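Local structure of tyrocidine synthetase 3 (Brevibacillus brevis, 2JGP) at residues A[312-317]-A[505-510]. The protein forms part of a nonribosomal peptide synthetase that builds the antibiotic tyrocidine, pairing a peptidyl carrier domain with a condensation domain for peptide bond formation. Sequence-based numbering, arbitrary orientation.
Sequences KALTEG and SIVQNP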
ATOM      1  N   LYS A 312     -23.407  12.338  -0.491  1.00 58.59           N
ATOM      2  CA  LYS A 312     -23.955  11.028  -0.119  1.00 58.42           C
ATOM      3  C   LYS A 312     -24.537  10.261  -1.302  1.00 57.95           C
ATOM      4  O   LYS A 312     -24.303   9.059  -1.443  1.00 57.92           O
ATOM      5  CB  LYS A 312     -25.045  11.191   0.941  1.00 58.69           C
ATOM      6  CG  LYS A 312     -24.518  11.596   2.287  1.00 59.57           C
ATOM      7  CD  LYS A 312     -25.623  11.723   3.311  1.00 60.66           C
ATOM      8  CE  LYS A 312     -25.078  12.278   4.619  1.00 61.41           C
ATOM      9  NZ  LYS A 312     -26.155  12.512   5.617  1.00 62.00           N
ATOM     10  N   ALA A 313     -25.305  10.954  -2.137  1.00 57.48           N
ATOM     11  CA  ALA A 313     -26.028  10.313  -3.236  1.00 57.13           C
ATOM     12  C   ALA A 313     -25.074   9.659  -4.231  1.00 56.89           C
ATOM     13  O   ALA A 313     -25.268   8.508  -4.618  1.00 56.55           O
ATOM     14  CB  ALA A 313     -26.914  11.328  -3.945  1.00 57.06           C
ATOM     15  N   LEU A 314     -24.048  10.399  -4.643  1.00 56.53           N
ATOM     16  CA  LEU A 314     -23.059   9.875  -5.591  1.00 56.56           C
ATOM     17  C   LEU A 314     -22.232   8.734  -5.002  1.00 56.78           C
ATOM     18  O   LEU A 314     -21.944   7.740  -5.689  1.00 56.64           O
ATOM     19  CB  LEU A 314     -22.128  10.993  -6.060  1.00 56.33           C
ATOM     20  CG  LEU A 314     -21.079  10.617  -7.109  1.00 56.13           C
ATOM     21  CD1 LEU A 314     -21.695   9.901  -8.307  1.00 55.91           C
ATOM     22  CD2 LEU A 314     -20.346  11.882  -7.546  1.00 55.56           C
ATOM     23  N   THR A 315     -21.842   8.883  -3.739  1.00 56.85           N
ATOM     24  CA  THR A 315     -21.104   7.833  -3.035  1.00 57.22           C
ATOM     25  C   THR A 315     -21.878   6.519  -3.057  1.00 57.50           C
ATOM     26  O   THR A 315     -21.311   5.466  -3.327  1.00 57.72           O
ATOM     27  CB  THR A 315     -20.805   8.233  -1.571  1.00 57.24           C
ATOM     28  OG1 THR A 315     -19.997   9.413  -1.563  1.00 56.81           O
ATOM     29  CG2 THR A 315     -20.065   7.113  -0.833  1.00 57.51           C
ATOM     30  N   GLU A 316     -23.177   6.596  -2.791  1.00 57.92           N
ATOM     31  CA  GLU A 316     -24.038   5.416  -2.799  1.00 58.27           C
ATOM     32  C   GLU A 316     -24.161   4.824  -4.206  1.00 57.94           C
ATOM     33  O   GLU A 316     -24.130   3.609  -4.376  1.00 58.15           O
ATOM     34  CB  GLU A 316     -25.419   5.768  -2.256  1.00 58.72           C
ATOM     35  CG  GLU A 316     -26.277   4.563  -1.964  1.00 60.61           C
ATOM     36  CD  GLU A 316     -27.654   4.937  -1.464  1.00 63.19           C
ATOM     37  OE1 GLU A 316     -28.045   4.432  -0.389  1.00 65.92           O
ATOM     38  OE2 GLU A 316     -28.346   5.733  -2.142  1.00 65.22           O
ATOM     39  N   GLY A 317     -24.301   5.685  -5.210  1.00 57.60           N
ATOM     40  CA  GLY A 317     -24.385   5.238  -6.595  1.00 57.32           C
ATOM     41  C   GLY A 317     -23.132   4.515  -7.053  1.00 57.02           C
ATOM     42  O   GLY A 317     -23.211   3.516  -7.764  1.00 56.30           O
ATOM     43  N   SER A 505     -21.753  10.720 -14.290  1.00 57.07           N
ATOM     44  CA  SER A 505     -22.143  10.257 -15.623  1.00 57.54           C
ATOM     45  C   SER A 505     -22.090   8.736 -15.769  1.00 57.41           C
ATOM     46  O   SER A 505     -22.989   8.133 -16.358  1.00 57.13           O
ATOM     47  CB  SER A 505     -21.234  10.891 -16.677  1.00 57.63           C
ATOM     48  OG  SER A 505     -21.245  12.301 -16.564  1.00 60.05           O
ATOM     49  N   ILE A 506     -21.034   8.118 -15.243  1.00 57.38           N
ATOM     50  CA  ILE A 506     -20.878   6.667 -15.340  1.00 57.53           C
ATOM     51  C   ILE A 506     -21.855   5.925 -14.414  1.00 57.62           C
ATOM     52  O   ILE A 506     -22.270   4.809 -14.726  1.00 57.18           O
ATOM     53  CB  ILE A 506     -19.408   6.201 -15.125  1.00 57.74           C
ATOM     54  CG1 ILE A 506     -18.897   6.511 -13.715  1.00 58.22           C
ATOM     55  CG2 ILE A 506     -18.497   6.855 -16.152  1.00 57.65           C
ATOM     56  CD1 ILE A 506     -19.532   5.669 -12.622  1.00 59.55           C
ATOM     57  N   VAL A 507     -22.233   6.546 -13.296  1.00 57.57           N
ATOM     58  CA  VAL A 507     -23.290   5.990 -12.441  1.00 57.50           C
ATOM     59  C   VAL A 507     -24.654   6.070 -13.157  1.00 57.78           C
ATOM     60  O   VAL A 507     -25.446   5.116 -13.122  1.00 57.61           O
ATOM     61  CB  VAL A 507     -23.351   6.703 -11.064  1.00 57.33           C
ATOM     62  CG1 VAL A 507     -24.635   6.349 -10.316  1.00 56.94           C
ATOM     63  CG2 VAL A 507     -22.142   6.325 -10.218  1.00 57.00           C
ATOM     64  N   GLN A 508     -24.915   7.208 -13.803  1.00 58.08           N
ATOM     65  CA  GLN A 508     -26.122   7.394 -14.622  1.00 58.41           C
ATOM     66  C   GLN A 508     -26.215   6.342 -15.727  1.00 58.35           C
ATOM     67  O   GLN A 508     -27.271   5.743 -15.940  1.00 58.24           O
ATOM     68  CB  GLN A 508     -26.118   8.794 -15.257  1.00 58.61           C
ATOM     69  CG  GLN A 508     -27.354   9.130 -16.127  1.00 59.77           C
ATOM     70  CD  GLN A 508     -27.140  10.339 -17.025  1.00 61.58           C
ATOM     71  OE1 GLN A 508     -28.067  10.804 -17.695  1.00 63.88           O
ATOM     72  NE2 GLN A 508     -25.919  10.863 -17.037  1.00 63.22           N
ATOM     73  N   ASN A 509     -25.103   6.129 -16.426  1.00 58.34           N
ATOM     74  CA  ASN A 509     -25.059   5.222 -17.571  1.00 58.47           C
ATOM     75  C   ASN A 509     -23.671   4.593 -17.713  1.00 58.42           C
ATOM     76  O   ASN A 509     -22.801   5.171 -18.377  1.00 58.18           O
ATOM     77  CB  ASN A 509     -25.429   5.979 -18.851  1.00 58.48           C
ATOM     78  CG  ASN A 509     -25.421   5.091 -20.089  1.00 59.04           C
ATOM     79  OD1 ASN A 509     -25.331   3.863 -19.997  1.00 59.20           O
ATOM     80  ND2 ASN A 509     -25.513   5.716 -21.257  1.00 60.19           N
ATOM     81  N   PRO A 510     -23.465   3.410 -17.099  1.00 58.66           N
ATOM     82  CA  PRO A 510     -22.167   2.730 -17.145  1.00 58.99           C
ATOM     83  C   PRO A 510     -21.731   2.294 -18.545  1.00 59.31           C
ATOM     84  O   PRO A 510     -20.557   2.004 -18.747  1.00 59.67           O
ATOM     85  CB  PRO A 510     -22.368   1.496 -16.261  1.00 59.05           C
ATOM     86  CG  PRO A 510     -23.635   1.712 -15.525  1.00 59.07           C
ATOM     87  CD  PRO A 510     -24.455   2.657 -16.308  1.00 58.58           C
TER
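Val507 lays both of its methyl groups over the backbone of Gly317. CG1 rests 3.9 Å from Gly317 CA, while CG2 lies 3.8 Å from the carbonyl carbon C of Gly317 and reaches its O as well. Glycine suits this place because the two helix backbones come close here, 6.0 Å between Gly317 CA and Val507 CA, and a bare alpha carbon lets the valine settle directly on the main chain. Valine, beta-branched and short, sets two methyls side by side and so meets both the alpha carbon and the carbonyl group. In the condensation domain, the carboxyl end of helix 489-508 is thereby joined to the first turns of helix 312-325, which follows edge strand 303-309 of a four-stranded mixed sheet. Leu314, one turn before Gly317, extends the apolar patch: its CG stands anti to the backbone N (chi1 -177°), and the longer side chain carries CD1 to 4.1 Å from CG2 of Val507, the two side chains slanting across one another. Thr315 faces the other way, its OG1 hydrogen-bonded to the carbonyl O of Gly311 and to the backbone N of Met476, so the opposite side of the same helix is tied toward strand 476-483. Next along helix 312-325, Leu318 and Leu321 receive Ile506, and Pro510, just past the end of helix 489-508, also touches Leu321.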